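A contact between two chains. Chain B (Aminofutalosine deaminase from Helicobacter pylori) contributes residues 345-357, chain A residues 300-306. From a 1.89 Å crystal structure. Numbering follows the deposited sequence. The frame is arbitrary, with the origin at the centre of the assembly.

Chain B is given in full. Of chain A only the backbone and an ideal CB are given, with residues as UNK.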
ATOM      1  N   PHE B 345       5.411   0.268  -3.884  1.00 15.81           N
ATOM      2  CA  PHE B 345       6.866   0.193  -3.996  1.00 17.80           C
ATOM      3  C   PHE B 345       7.544   0.870  -2.812  1.00 17.28           C
ATOM      4  O   PHE B 345       8.504   0.334  -2.244  1.00 15.67           O
ATOM      5  CB  PHE B 345       7.299   0.835  -5.316  1.00 17.41           C
ATOM      6  CG  PHE B 345       8.777   0.775  -5.582  1.00 16.28           C
ATOM      7  CD1 PHE B 345       9.378  -0.406  -5.985  1.00 16.39           C
ATOM      8  CD2 PHE B 345       9.560   1.913  -5.468  1.00 17.87           C
ATOM      9  CE1 PHE B 345      10.736  -0.457  -6.245  1.00 18.61           C
ATOM     10  CE2 PHE B 345      10.918   1.871  -5.727  1.00 17.59           C
ATOM     11  CZ  PHE B 345      11.507   0.685  -6.115  1.00 18.43           C
ATOM     12  N   LEU B 346       7.052   2.046  -2.418  1.00 14.94           N
ATOM     13  CA  LEU B 346       7.615   2.735  -1.262  1.00 16.77           C
ATOM     14  C   LEU B 346       7.467   1.899   0.004  1.00 17.13           C
ATOM     15  O   LEU B 346       8.346   1.911   0.874  1.00 16.37           O
ATOM     16  CB  LEU B 346       6.944   4.098  -1.089  1.00 20.06           C
ATOM     17  CG  LEU B 346       7.131   5.101  -2.230  1.00 17.43           C
ATOM     18  CD1 LEU B 346       6.359   6.384  -1.942  1.00 20.64           C
ATOM     19  CD2 LEU B 346       8.607   5.398  -2.458  1.00 14.93           C
ATOM     20  N   LEU B 347       6.359   1.162   0.123  1.00 16.48           N
ATOM     21  CA  LEU B 347       6.124   0.337   1.300  1.00 17.17           C
ATOM     22  C   LEU B 347       6.908  -0.970   1.281  1.00 19.64           C
ATOM     23  O   LEU B 347       7.104  -1.572   2.342  1.00 20.68           O
ATOM     24  CB  LEU B 347       4.632   0.028   1.436  1.00 18.98           C
ATOM     25  CG  LEU B 347       3.719   1.222   1.716  1.00 22.20           C
ATOM     26  CD1 LEU B 347       2.261   0.803   1.646  1.00 20.54           C
ATOM     27  CD2 LEU B 347       4.044   1.842   3.068  1.00 21.93           C
ATOM     28  N   SER B 348       7.373  -1.411   0.113  1.00 19.69           N
ATOM     29  CA  SER B 348       7.965  -2.733  -0.042  1.00 18.83           C
ATOM     30  C   SER B 348       9.479  -2.746   0.137  1.00 21.28           C
ATOM     31  O   SER B 348      10.081  -3.821   0.067  1.00 18.74           O
ATOM     32  CB  SER B 348       7.612  -3.310  -1.419  1.00 17.18           C
ATOM     33  OG  SER B 348       6.208  -3.420  -1.582  1.00 15.81           O
ATOM     34  N   HIS B 349      10.108  -1.593   0.352  1.00 19.75           N
ATOM     35  CA  HIS B 349      11.555  -1.523   0.501  1.00 22.97           C
ATOM     36  C   HIS B 349      11.904  -0.577   1.639  1.00 21.77           C
ATOM     37  O   HIS B 349      11.271   0.470   1.796  1.00 26.73           O
ATOM     38  CB  HIS B 349      12.220  -1.069  -0.803  1.00 19.72           C
ATOM     39  CG  HIS B 349      11.808  -1.875  -1.995  1.00 21.27           C
ATOM     40  ND1 HIS B 349      12.456  -3.031  -2.371  1.00 22.07           N
ATOM     41  CD2 HIS B 349      10.800  -1.702  -2.882  1.00 17.57           C
ATOM     42  CE1 HIS B 349      11.874  -3.529  -3.447  1.00 20.01           C
ATOM     43  NE2 HIS B 349      10.864  -2.743  -3.777  1.00 17.49           N
ATOM     44  N   ASN B 350      12.910  -0.949   2.431  1.00 26.29           N
ATOM     45  CA  ASN B 350      13.260  -0.212   3.639  1.00 25.99           C
ATOM     46  C   ASN B 350      14.348   0.831   3.410  1.00 28.52           C
ATOM     47  O   ASN B 350      14.881   1.377   4.383  1.00 31.10           O
ATOM     48  CB  ASN B 350      13.690  -1.182   4.744  1.00 29.42           C
ATOM     49  CG  ASN B 350      15.048  -1.810   4.481  1.00 38.16           C
ATOM     50  OD1 ASN B 350      15.499  -1.900   3.338  1.00 33.85           O
ATOM     51  ND2 ASN B 350      15.707  -2.249   5.548  1.00 38.22           N
ATOM     52  N   MET B 351      14.692   1.110   2.158  1.00 28.40           N
ATOM     53  CA  MET B 351      15.611   2.193   1.852  1.00 29.36           C
ATOM     54  C   MET B 351      15.047   3.519   2.364  1.00 22.90           C
ATOM     55  O   MET B 351      13.826   3.700   2.417  1.00 26.31           O
ATOM     56  CB  MET B 351      15.843   2.261   0.343  1.00 25.73           C
ATOM     57  CG  MET B 351      16.873   3.272  -0.108  1.00 29.19           C
ATOM     58  SD  MET B 351      17.001   3.317  -1.900  1.00 34.96           S
ATOM     59  CE  MET B 351      17.611   1.665  -2.230  1.00 28.72           C
ATOM     60  N   PRO B 352      15.918   4.462   2.780  1.00 27.04           N
ATOM     61  CA  PRO B 352      15.447   5.811   3.125  1.00 27.92           C
ATOM     62  C   PRO B 352      14.442   6.367   2.126  1.00 26.69           C
ATOM     63  O   PRO B 352      14.676   6.355   0.914  1.00 21.93           O
ATOM     64  CB  PRO B 352      16.743   6.625   3.141  1.00 29.45           C
ATOM     65  CG  PRO B 352      17.758   5.645   3.649  1.00 31.57           C
ATOM     66  CD  PRO B 352      17.337   4.276   3.141  1.00 27.67           C
ATOM     67  N   LEU B 353      13.313   6.855   2.649  1.00 24.48           N
ATOM     68  CA  LEU B 353      12.144   7.118   1.816  1.00 22.40           C
ATOM     69  C   LEU B 353      12.416   8.195   0.771  1.00 22.29           C
ATOM     70  O   LEU B 353      11.980   8.074  -0.380  1.00 19.35           O
ATOM     71  CB  LEU B 353      10.961   7.506   2.703  1.00 20.06           C
ATOM     72  CG  LEU B 353       9.586   7.617   2.049  1.00 21.73           C
ATOM     73  CD1 LEU B 353       9.288   6.381   1.216  1.00 20.59           C
ATOM     74  CD2 LEU B 353       8.512   7.817   3.108  1.00 18.60           C
ATOM     75  N   LEU B 354      13.123   9.263   1.152  1.00 21.59           N
ATOM     76  CA  LEU B 354      13.421  10.322   0.191  1.00 21.31           C
ATOM     77  C   LEU B 354      14.295   9.803  -0.945  1.00 20.12           C
ATOM     78  O   LEU B 354      14.107  10.181  -2.107  1.00 21.10           O
ATOM     79  CB  LEU B 354      14.092  11.500   0.898  1.00 22.43           C
ATOM     80  CG  LEU B 354      13.174  12.383   1.748  1.00 23.27           C
ATOM     81  CD1 LEU B 354      13.978  13.434   2.503  1.00 24.75           C
ATOM     82  CD2 LEU B 354      12.107  13.036   0.883  1.00 19.72           C
ATOM     83  N   GLU B 355      15.260   8.940  -0.626  1.00 21.93           N
ATOM     84  CA  GLU B 355      16.064   8.310  -1.668  1.00 21.70           C
ATOM     85  C   GLU B 355      15.225   7.352  -2.503  1.00 19.66           C
ATOM     86  O   GLU B 355      15.372   7.293  -3.731  1.00 21.22           O
ATOM     87  CB  GLU B 355      17.252   7.581  -1.039  1.00 25.59           C
ATOM     88  CG  GLU B 355      18.219   6.974  -2.041  1.00 30.52           C
ATOM     89  CD  GLU B 355      19.273   6.105  -1.378  1.00 36.52           C
ATOM     90  OE1 GLU B 355      19.491   6.260  -0.156  1.00 35.69           O
ATOM     91  OE2 GLU B 355      19.882   5.267  -2.079  1.00 34.69           O
ATOM     92  N   LEU B 356      14.335   6.597  -1.856  1.00 20.88           N
ATOM     93  CA  LEU B 356      13.504   5.638  -2.575  1.00 18.31           C
ATOM     94  C   LEU B 356      12.481   6.330  -3.466  1.00 17.21           C
ATOM     95  O   LEU B 356      12.087   5.777  -4.500  1.00 18.58           O
ATOM     96  CB  LEU B 356      12.807   4.706  -1.581  1.00 16.54           C
ATOM     97  CG  LEU B 356      12.086   3.486  -2.157  1.00 19.30           C
ATOM     98  CD1 LEU B 356      13.056   2.615  -2.929  1.00 21.82           C
ATOM     99  CD2 LEU B 356      11.410   2.685  -1.051  1.00 19.93           C
ATOM    100  N   ALA B 357      12.039   7.533  -3.088  1.00 19.58           N
ATOM    101  CA  ALA B 357      11.069   8.256  -3.907  1.00 15.91           C
ATOM    102  C   ALA B 357      11.660   8.634  -5.260  1.00 21.50           C
ATOM    103  O   ALA B 357      10.963   8.599  -6.282  1.00 20.39           O
ATOM    104  CB  ALA B 357      10.579   9.502  -3.167  1.00 17.29           C
TER
ATOM    105  N   UNK A 300       1.390   0.955  10.386  1.00 13.40           N
ATOM    106  CA  UNK A 300       2.396   0.707   9.335  1.00 16.38           C
ATOM    107  C   UNK A 300       2.694   1.905   8.444  1.00 14.64           C
ATOM    108  O   UNK A 300       3.866   2.153   8.134  1.00 14.30           O
ATOM    109  CB  UNK A 300       1.932  -0.452   8.451  1.00 16.38           C
ATOM    110  N   UNK A 301       1.676   2.646   7.998  1.00 13.74           N
ATOM    111  CA  UNK A 301       1.945   3.745   7.075  1.00 16.44           C
ATOM    112  C   UNK A 301       2.648   4.899   7.779  1.00 18.90           C
ATOM    113  O   UNK A 301       3.592   5.483   7.234  1.00 17.44           O
ATOM    114  CB  UNK A 301       0.643   4.235   6.438  1.00 16.44           C
ATOM    115  N   UNK A 302       2.209   5.235   8.994  1.00 18.39           N
ATOM    116  CA  UNK A 302       2.886   6.272   9.766  1.00 17.28           C
ATOM    117  C   UNK A 302       4.338   5.902  10.039  1.00 20.34           C
ATOM    118  O   UNK A 302       5.234   6.747   9.922  1.00 17.75           O
ATOM    119  CB  UNK A 302       2.151   6.517  11.086  1.00 17.28           C
ATOM    120  N   UNK A 303       4.592   4.638  10.399  1.00 17.45           N
ATOM    121  CA  UNK A 303       5.960   4.197  10.652  1.00 18.55           C
ATOM    122  C   UNK A 303       6.831   4.356   9.412  1.00 19.01           C
ATOM    123  O   UNK A 303       8.012   4.712   9.516  1.00 18.93           O
ATOM    124  CB  UNK A 303       5.971   2.739  11.117  1.00 18.55           C
ATOM    125  N   UNK A 304       6.274   4.074   8.231  1.00 18.21           N
ATOM    126  CA  UNK A 304       7.043   4.212   6.997  1.00 16.45           C
ATOM    127  C   UNK A 304       7.331   5.674   6.681  1.00 16.23           C
ATOM    128  O   UNK A 304       8.409   6.004   6.173  1.00 19.60           O
ATOM    129  CB  UNK A 304       6.295   3.563   5.831  1.00 16.45           C
ATOM    130  N   UNK A 305       6.377   6.563   6.961  1.00 16.68           N
ATOM    131  CA  UNK A 305       6.549   7.969   6.614  1.00 20.19           C
ATOM    132  C   UNK A 305       7.483   8.692   7.575  1.00 20.40           C
ATOM    133  O   UNK A 305       8.123   9.675   7.184  1.00 19.97           O
ATOM    134  CB  UNK A 305       5.190   8.671   6.590  1.00 20.19           C
ATOM    135  N   UNK A 306       7.577   8.232   8.822  1.00 21.84           N
ATOM    136  CA  UNK A 306       8.374   8.937   9.818  1.00 18.95           C
ATOM    137  C   UNK A 306       9.756   8.304   9.937  1.00 19.66           C
ATOM    138  O   UNK A 306      10.662   8.639   9.170  1.00 17.13           O
ATOM    139  CB  UNK A 306       7.667   8.933  11.175  1.00 18.95           C
TER

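Position 300 opens a helical turn with phi/psi of -62/-44. Its CB points sideways, and nothing of chain B lies within 5.5 Å of it, so the contact demands little. Many residues would suit, including proline, whose ring fixes phi near this value. The deposited residue is Pro A300, and its O accepts the backbone N of position 304.

At 301 the CB also points sideways, 5.4 Å from Leu B347 CD2. A small side chain would stop short of that leucine; a long apolar one, such as leucine, methionine or phenylalanine, could reach its methyls. The residue is Phe A301, with chi1 t, and the end of its ring comes nearer than its CB: CE2 lies 4.1 Å from Leu B347 CD1.

Positions 302 and 303 are out of reach of chain B, which therefore sets no rule for either. They hold Ser A302 and Asn A303.

Position 304 is where chain B is most explicit. The CB points toward it, 4.0 Å from Leu B347 CD2, and beyond lies a cleft lined by Leu B346, Leu B347, Leu B353 and Leu B356. Leucines alone would invite leucine or methionine, but the carbonyl oxygens of Leu B346, His B349 and Met B351 converge at its far end, where the chain leaves one helix and turns toward the next. Such a site calls for a long side chain, apolar along its stem and rich in donors at its tip; lysine is plausible, but a planar group with several N-H directions fits better. The residue is Arg A304. Its CG packs 3.8 Å from Leu B347 CD2, while NE donates to Leu B346 O at 2.9 Å and NH2 to Met B351 O at 2.8 Å; NH2 also makes a weak bond to Leu B346 O at 3.4 Å. His B349 O stands 3.0 Å from NH2. The guanidinium is sandwiched, with Leu B353 CD1 over one face and Asn B350 CA over the other. Arg A304 NH1 donates to the O of water 1 at 3.3 Å, and the same water O accepts from Leu B353 N at 3.1 Å.

At 305 the CB points away, yet it is only 4.9 Å from Leu B353 CD2. A branched or flexible apolar side chain could fold back to that methyl. Leu A305 does so with chi1 m and chi2 t, bringing its CD2 to 3.9 Å from Leu B353 CD2.

Position 306 leaves helical phi/psi at -97/-93, and its CB points away; chain B asks nothing of it. The residue is Leu A306.

Chain A, residues 300-306: PFSNRLL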
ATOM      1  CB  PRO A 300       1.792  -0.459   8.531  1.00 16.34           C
ATOM      2  CG  PRO A 300       0.361  -0.547   8.938  1.00 13.42           C
ATOM      3  CD  PRO A 300       0.276  -0.009  10.335  1.00 21.02           C
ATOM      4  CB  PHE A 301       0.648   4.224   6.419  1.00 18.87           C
ATOM      5  CG  PHE A 301       0.841   4.779   5.035  1.00 23.75           C
ATOM      6  CD1 PHE A 301       1.186   6.108   4.847  1.00 20.28           C
ATOM      7  CD2 PHE A 301       0.685   3.969   3.921  1.00 23.93           C
ATOM      8  CE1 PHE A 301       1.367   6.621   3.575  1.00 23.84           C
ATOM      9  CE2 PHE A 301       0.866   4.476   2.644  1.00 28.52           C
ATOM     10  CZ  PHE A 301       1.208   5.803   2.470  1.00 22.45           C
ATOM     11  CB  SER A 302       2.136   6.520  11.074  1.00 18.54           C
ATOM     12  OG  SER A 302       2.891   7.343  11.945  1.00 21.35           O
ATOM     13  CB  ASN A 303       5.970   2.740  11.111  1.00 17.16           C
ATOM     14  CG  ASN A 303       5.362   2.546  12.486  1.00 21.60           C
ATOM     15  OD1 ASN A 303       5.119   3.505  13.222  1.00 22.74           O
ATOM     16  ND2 ASN A 303       5.114   1.292  12.842  1.00 14.93           N
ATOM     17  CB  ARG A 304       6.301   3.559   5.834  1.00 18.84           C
ATOM     18  CG  ARG A 304       7.099   3.511   4.534  1.00 17.12           C
ATOM     19  CD  ARG A 304       8.353   2.670   4.695  1.00 18.85           C
ATOM     20  NE  ARG A 304       9.217   2.721   3.520  1.00 22.85           N
ATOM     21  CZ  ARG A 304      10.361   3.396   3.461  1.00 24.00           C
ATOM     22  NH1 ARG A 304      10.782   4.085   4.513  1.00 20.84           N
ATOM     23  NH2 ARG A 304      11.085   3.381   2.350  1.00 26.38           N
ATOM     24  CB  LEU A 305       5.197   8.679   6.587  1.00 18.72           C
ATOM     25  CG  LEU A 305       4.188   8.254   5.521  1.00 18.16           C
ATOM     26  CD1 LEU A 305       2.959   9.150   5.585  1.00 17.16           C
ATOM     27  CD2 LEU A 305       4.811   8.286   4.133  1.00 18.67           C
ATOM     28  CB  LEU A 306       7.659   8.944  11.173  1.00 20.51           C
ATOM     29  CG  LEU A 306       6.759  10.148  11.476  1.00 16.73           C
ATOM     30  CD1 LEU A 306       5.814  10.446  10.318  1.00 18.58           C
ATOM     31  CD2 LEU A 306       5.978   9.938  12.768  1.00 21.61           C
TER
HETATM   32  O   HOH W   1      12.832   6.398   5.667  1.00 22.61           O
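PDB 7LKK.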